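Local coordinates for putative type VI secretion protein (PDB 6SKI), which probably hydrolyses phospholipids as a toxic effector of the type VI secretion system, delivered on the VgrG spike to which it binds, at residues Ala248-Ile253 against Tyr290-Asn295; Lys59-Ser64 against Ser254-Ile259. All blocks are in the same frame, centred on the assembly; numbering follows the deposited sequence.

Interaction 1: Ala248-Ile253 against Tyr290-Asn295; sequences AAIGGI and YNFSLN
In the alpha/beta-hydrolase catalytic region, the loop leaving strand 237-243 runs almost antiparallel, 167° by end-to-end direction, to the lead-in of strand 294-296. At the centre Ile250 crosses the Phe292 ring obliquely. Its CG2 branch, anti to the backbone N, sits over one ring face, offset toward the rim: a CH-pi contact 3.9 Å from CG2 to the Phe292 ring centroid. The CG1-CD1 arm reaches past the rim, with Ile250 CD1 3.7 Å from Phe292 CE2. A beta-branched residue suits this place because one arm can lie over the face while the other passes the rim. The ring also meets His310 edge-to-face; His310 probably belongs to a Ser-His-Asp triad with Ser197 and Asp245. Phe292 is then a second-shell neighbour of the probable triad, and Ile250 packs behind it. Next to this Ile-Phe contact the backbones come close, and Ile250 CA points its hydrogen at Asn291 O, 3.3 Å away. Gly251, at phi 109° and psi -158°, takes a conformation in which a CB would collide with the preceding carbonyl oxygen. The Asn291 amide lies alongside Gly251, OD1 3.8 Å from Gly251 N, while ND2 bonds to Pro525 O. At the far end Ala248, small enough to let an amide come close, has its CB 3.7 Å from Asn295 ND2, whose hydrogen bond goes to Thr246 O.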
loop_
_atom_site.group_PDB
_atom_site.type_symbol
_atom_site.label_atom_id
_atom_site.label_comp_id
_atom_site.label_asym_id
_atom_site.label_seq_id
_atom_site.Cartn_x
_atom_site.Cartn_y
_atom_site.Cartn_z
ATOM N N ALA A 248 -5.419 1.487 -7.646
ATOM C CA ALA A 248 -4.763 0.400 -8.364
ATOM C C ALA A 248 -3.489 0.870 -9.051
ATOM O O ALA A 248 -2.460 0.189 -8.997
ATOM C CB ALA A 248 -5.726 -0.206 -9.381
ATOM N N ALA A 249 -3.535 2.028 -9.696
ATOM C CA ALA A 249 -2.384 2.572 -10.394
ATOM C C ALA A 249 -2.262 4.058 -10.105
ATOM O O ALA A 249 -3.259 4.785 -10.124
ATOM C CB ALA A 249 -2.488 2.343 -11.904
ATOM N N ILE A 250 -1.036 4.502 -9.843
ATOM C CA ILE A 250 -0.749 5.923 -9.694
ATOM C C ILE A 250 0.088 6.342 -10.893
ATOM O O ILE A 250 1.320 6.245 -10.874
ATOM C CB ILE A 250 -0.027 6.223 -8.368
ATOM C CG1 ILE A 250 -0.874 5.759 -7.186
ATOM C CG2 ILE A 250 0.269 7.703 -8.250
ATOM C CD1 ILE A 250 -0.081 5.462 -5.941
ATOM N N GLY A 251 -0.574 6.801 -11.939
ATOM C CA GLY A 251 0.058 7.025 -13.215
ATOM C C GLY A 251 -0.379 6.001 -14.242
ATOM O O GLY A 251 -1.434 5.372 -14.136
ATOM N N GLY A 252 0.456 5.835 -15.258
ATOM C CA GLY A 252 0.153 4.876 -16.302
ATOM C C GLY A 252 1.317 4.747 -17.256
ATOM O O GLY A 252 2.357 5.388 -17.093
ATOM N N ILE A 253 1.129 3.884 -18.251
ATOM C CA ILE A 253 2.099 3.688 -19.319
ATOM C C ILE A 253 1.481 3.818 -20.699
ATOM O O ILE A 253 2.156 3.539 -21.692
ATOM C CB ILE A 253 2.817 2.331 -19.185
ATOM C CG1 ILE A 253 1.822 1.184 -19.353
ATOM C CG2 ILE A 253 3.532 2.231 -17.851
ATOM C CD1 ILE A 253 2.406 -0.025 -20.035
ATOM N N TYR A 290 -5.760 13.503 -9.672
ATOM C CA TYR A 290 -6.088 12.749 -10.874
ATOM C C TYR A 290 -5.384 11.400 -10.884
ATOM O O TYR A 290 -5.977 10.389 -11.273
ATOM C CB TYR A 290 -5.716 13.564 -12.116
ATOM C CG TYR A 290 -5.858 12.816 -13.419
ATOM C CD1 TYR A 290 -7.031 12.876 -14.150
ATOM C CD2 TYR A 290 -4.814 12.054 -13.923
ATOM C CE1 TYR A 290 -7.166 12.194 -15.337
ATOM C CE2 TYR A 290 -4.940 11.368 -15.103
ATOM C CZ TYR A 290 -6.116 11.442 -15.809
ATOM O OH TYR A 290 -6.247 10.761 -16.996
ATOM N N ASN A 291 -4.130 11.365 -10.447
ATOM C CA ASN A 291 -3.352 10.137 -10.421
ATOM C C ASN A 291 -3.724 9.231 -9.258
ATOM O O ASN A 291 -3.179 8.129 -9.155
ATOM C CB ASN A 291 -1.861 10.464 -10.353
ATOM C CG ASN A 291 -1.272 10.763 -11.707
ATOM O OD1 ASN A 291 -1.758 10.284 -12.727
ATOM N ND2 ASN A 291 -0.224 11.571 -11.729
ATOM N N PHE A 292 -4.635 9.662 -8.390
ATOM C CA PHE A 292 -5.068 8.875 -7.239
ATOM C C PHE A 292 -6.578 8.742 -7.342
ATOM O O PHE A 292 -7.331 9.518 -6.755
ATOM C CB PHE A 292 -4.643 9.524 -5.934
ATOM C CG PHE A 292 -3.162 9.536 -5.721
ATOM C CD1 PHE A 292 -2.357 10.420 -6.414
ATOM C CD2 PHE A 292 -2.575 8.667 -4.826
ATOM C CE1 PHE A 292 -0.997 10.432 -6.220
ATOM C CE2 PHE A 292 -1.215 8.678 -4.627
ATOM C CZ PHE A 292 -0.426 9.562 -5.324
ATOM N N SER A 293 -7.016 7.740 -8.089
ATOM C CA SER A 293 -8.426 7.439 -8.247
ATOM C C SER A 293 -8.770 6.215 -7.414
ATOM O O SER A 293 -7.981 5.272 -7.320
ATOM C CB SER A 293 -8.775 7.209 -9.718
ATOM O OG SER A 293 -8.051 6.119 -10.251
ATOM N N LEU A 294 -9.949 6.236 -6.810
ATOM C CA LEU A 294 -10.347 5.215 -5.857
ATOM C C LEU A 294 -10.894 3.993 -6.572
ATOM O O LEU A 294 -11.567 4.110 -7.595
ATOM C CB LEU A 294 -11.405 5.770 -4.906
ATOM C CG LEU A 294 -11.918 4.824 -3.826
ATOM C CD1 LEU A 294 -10.818 4.460 -2.859
ATOM C CD2 LEU A 294 -13.093 5.446 -3.109
ATOM N N ASN A 295 -10.566 2.817 -6.050
ATOM C CA ASN A 295 -11.289 1.589 -6.355
ATOM C C ASN A 295 -12.144 1.266 -5.137
ATOM O O ASN A 295 -11.622 0.863 -4.094
ATOM C CB ASN A 295 -10.341 0.442 -6.693
ATOM C CG ASN A 295 -9.480 0.735 -7.897
ATOM O OD1 ASN A 295 -9.733 0.229 -8.988
ATOM N ND2 ASN A 295 -8.456 1.552 -7.711
#

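Interaction 2: Lys59-Ser64 against Ser254-Ile259; sequences KFNECS and SNFFDI
Two irregular loops come closest at Asn61 and Asn255, with their CA atoms 6.0 Å apart. Asn61 directs its side chain at the other loop, with CG anti to the backbone N (chi1 -165°), and uses both ends of its amide. Its OD1 accepts the backbone N-H of Asn255 at 2.9 Å, the donor lying in the carbonyl plane. Its ND2 donates a hydrogen bond to Ser254 OG, 3.1 Å away, again close to the amide plane. Asparagine fits because one short, flat group offers an acceptor and a donor side by side, matched here by a main-chain N-H and the neighbouring hydroxyl. Asn61 and Glu62 are the two central residues of a type II beta turn, closed by Cys63 N to Phe60 O at 3.1 Å, with Glu62 at a positive phi of 72°. This turn follows helix 53-58, and it abuts the long loop between strands 237-243 and 278-284 of the hydrolase sheet. From the turn the Glu62 chain bends at chi2, bringing OE2 within 2.8 Å of Asn255 ND2 in a weak hydrogen bond, the carboxylate and amide planes being 51° apart. The stronger partner of this carboxylate is Arg67, which forms a salt bridge with OE1 and probably keeps Glu62 ionised. Beside the polar cluster Phe256 places its ring edge against Asn61, with CE2 3.8 Å from Asn61 CB, while Phe60 CB approaches CZ of the same ring at 4.3 Å.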
loop_
_atom_site.group_PDB
_atom_site.type_symbol
_atom_site.label_atom_id
_atom_site.label_comp_id
_atom_site.label_asym_id
_atom_site.label_seq_id
_atom_site.Cartn_x
_atom_site.Cartn_y
_atom_site.Cartn_z
ATOM N N LYS A 59 3.872 8.838 -13.141
ATOM C CA LYS A 59 2.917 9.917 -12.905
ATOM C C LYS A 59 2.858 10.904 -14.072
ATOM O O LYS A 59 1.889 11.663 -14.184
ATOM C CB LYS A 59 3.248 10.630 -11.595
ATOM C CG LYS A 59 2.457 10.084 -10.417
ATOM C CD LYS A 59 2.785 10.792 -9.121
ATOM C CE LYS A 59 4.170 10.427 -8.634
ATOM N NZ LYS A 59 4.599 11.301 -7.512
ATOM N N PHE A 60 3.876 10.921 -14.942
ATOM C CA PHE A 60 3.830 11.784 -16.123
ATOM C C PHE A 60 2.657 11.451 -17.030
ATOM O O PHE A 60 2.141 12.334 -17.722
ATOM C CB PHE A 60 5.118 11.672 -16.936
ATOM C CG PHE A 60 6.188 12.639 -16.533
ATOM C CD1 PHE A 60 6.463 13.744 -17.318
ATOM C CD2 PHE A 60 6.942 12.427 -15.398
ATOM C CE1 PHE A 60 7.453 14.627 -16.967
ATOM C CE2 PHE A 60 7.936 13.309 -15.043
ATOM C CZ PHE A 60 8.192 14.410 -15.828
ATOM N N ASN A 61 2.249 10.186 -17.070
ATOM C CA ASN A 61 1.156 9.768 -17.935
ATOM C C ASN A 61 -0.117 10.534 -17.599
ATOM O O ASN A 61 -0.594 10.498 -16.461
ATOM C CB ASN A 61 0.934 8.265 -17.785
ATOM C CG ASN A 61 0.091 7.681 -18.893
ATOM O OD1 ASN A 61 0.544 7.556 -20.024
ATOM N ND2 ASN A 61 -1.133 7.295 -18.568
ATOM N N GLU A 62 -0.639 11.259 -18.593
ATOM C CA GLU A 62 -1.896 12.000 -18.506
ATOM C C GLU A 62 -1.788 13.243 -17.630
ATOM O O GLU A 62 -2.754 14.002 -17.512
ATOM C CB GLU A 62 -3.038 11.108 -18.007
ATOM C CG GLU A 62 -3.232 9.835 -18.805
ATOM C CD GLU A 62 -3.864 10.086 -20.157
ATOM O OE1 GLU A 62 -4.508 11.141 -20.327
ATOM O OE2 GLU A 62 -3.716 9.230 -21.052
ATOM N N CYS A 63 -0.625 13.473 -17.020
ATOM C CA CYS A 63 -0.443 14.623 -16.144
ATOM C C CYS A 63 0.785 15.453 -16.490
ATOM O O CYS A 63 1.144 16.349 -15.720
ATOM C CB CYS A 63 -0.362 14.180 -14.680
ATOM S SG CYS A 63 -1.956 13.986 -13.873
ATOM N N SER A 64 1.432 15.192 -17.620
ATOM C CA SER A 64 2.567 16.005 -18.018
ATOM C C SER A 64 2.099 17.396 -18.429
ATOM O O SER A 64 0.929 17.620 -18.742
ATOM C CB SER A 64 3.334 15.346 -19.162
ATOM O OG SER A 64 2.459 14.930 -20.191
ATOM N N SER A 254 0.214 4.229 -20.794
ATOM C CA SER A 254 -0.476 4.222 -22.080
ATOM C C SER A 254 0.163 5.188 -23.071
ATOM O O SER A 254 0.182 4.924 -24.277
ATOM C CB SER A 254 -1.953 4.556 -21.883
ATOM O OG SER A 254 -2.113 5.691 -21.054
ATOM N N ASN A 255 0.685 6.311 -22.587
ATOM C CA ASN A 255 1.258 7.329 -23.456
ATOM C C ASN A 255 2.773 7.247 -23.553
ATOM O O ASN A 255 3.381 8.093 -24.213
ATOM C CB ASN A 255 0.849 8.724 -22.980
ATOM C CG ASN A 255 -0.648 8.918 -22.970
ATOM O OD1 ASN A 255 -1.357 8.387 -23.820
ATOM N ND2 ASN A 255 -1.140 9.679 -22.005
ATOM N N PHE A 256 3.396 6.257 -22.924
ATOM C CA PHE A 256 4.830 6.039 -23.057
ATOM C C PHE A 256 5.085 5.256 -24.336
ATOM O O PHE A 256 4.646 4.110 -24.462
ATOM C CB PHE A 256 5.385 5.281 -21.855
ATOM C CG PHE A 256 5.505 6.109 -20.615
ATOM C CD1 PHE A 256 6.746 6.449 -20.116
ATOM C CD2 PHE A 256 4.379 6.531 -19.936
ATOM C CE1 PHE A 256 6.861 7.204 -18.974
ATOM C CE2 PHE A 256 4.489 7.284 -18.794
ATOM C CZ PHE A 256 5.730 7.620 -18.314
ATOM N N PHE A 257 5.809 5.868 -25.274
ATOM C CA PHE A 257 6.052 5.226 -26.561
ATOM C C PHE A 257 6.812 3.917 -26.399
ATOM O O PHE A 257 6.562 2.950 -27.128
ATOM C CB PHE A 257 6.822 6.177 -27.474
ATOM C CG PHE A 257 7.262 5.554 -28.763
ATOM C CD1 PHE A 257 6.363 5.349 -29.790
ATOM C CD2 PHE A 257 8.579 5.176 -28.948
ATOM C CE1 PHE A 257 6.765 4.776 -30.972
ATOM C CE2 PHE A 257 8.985 4.603 -30.128
ATOM C CZ PHE A 257 8.078 4.403 -31.142
ATOM N N ASP A 258 7.742 3.867 -25.447
ATOM C CA ASP A 258 8.645 2.725 -25.352
ATOM C C ASP A 258 7.928 1.468 -24.874
ATOM O O ASP A 258 8.247 0.362 -25.324
ATOM C CB ASP A 258 9.803 3.064 -24.417
ATOM C CG ASP A 258 10.533 4.322 -24.831
ATOM O OD1 ASP A 258 10.095 5.420 -24.427
ATOM O OD2 ASP A 258 11.547 4.218 -25.552
ATOM N N ILE A 259 6.964 1.610 -23.967
ATOM C CA ILE A 259 6.452 0.481 -23.204
ATOM C C ILE A 259 4.938 0.348 -23.253
ATOM O O ILE A 259 4.396 -0.555 -22.613
ATOM C CB ILE A 259 6.927 0.547 -21.739
ATOM C CG1 ILE A 259 6.590 1.910 -21.144
ATOM C CG2 ILE A 259 8.420 0.290 -21.655
ATOM C CD1 ILE A 259 7.212 2.155 -19.802
#

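Overall arrangement
Interactions 1 and 2 lie 12 Å apart between centres and share one continuous loop, since Ile253 is followed directly by Ser254. Their other halves also meet: Asn291 ND2 probably donates to Lys59 O at 3.2 Å, and Tyr290 OH packs on Glu62 CB at 3.4 Å. Gly252 O reaches Asn61 CB at 3.3 Å, so segment 59-64 touches both segments of interaction 1. The two differ in character and depth. Interaction 1, largely apolar and with its centre about 11 Å from the centre of the chain, adjoins the probable catalytic triad through Phe292; interaction 2, largely polar, has its centre about 20 Å from the centre of the chain.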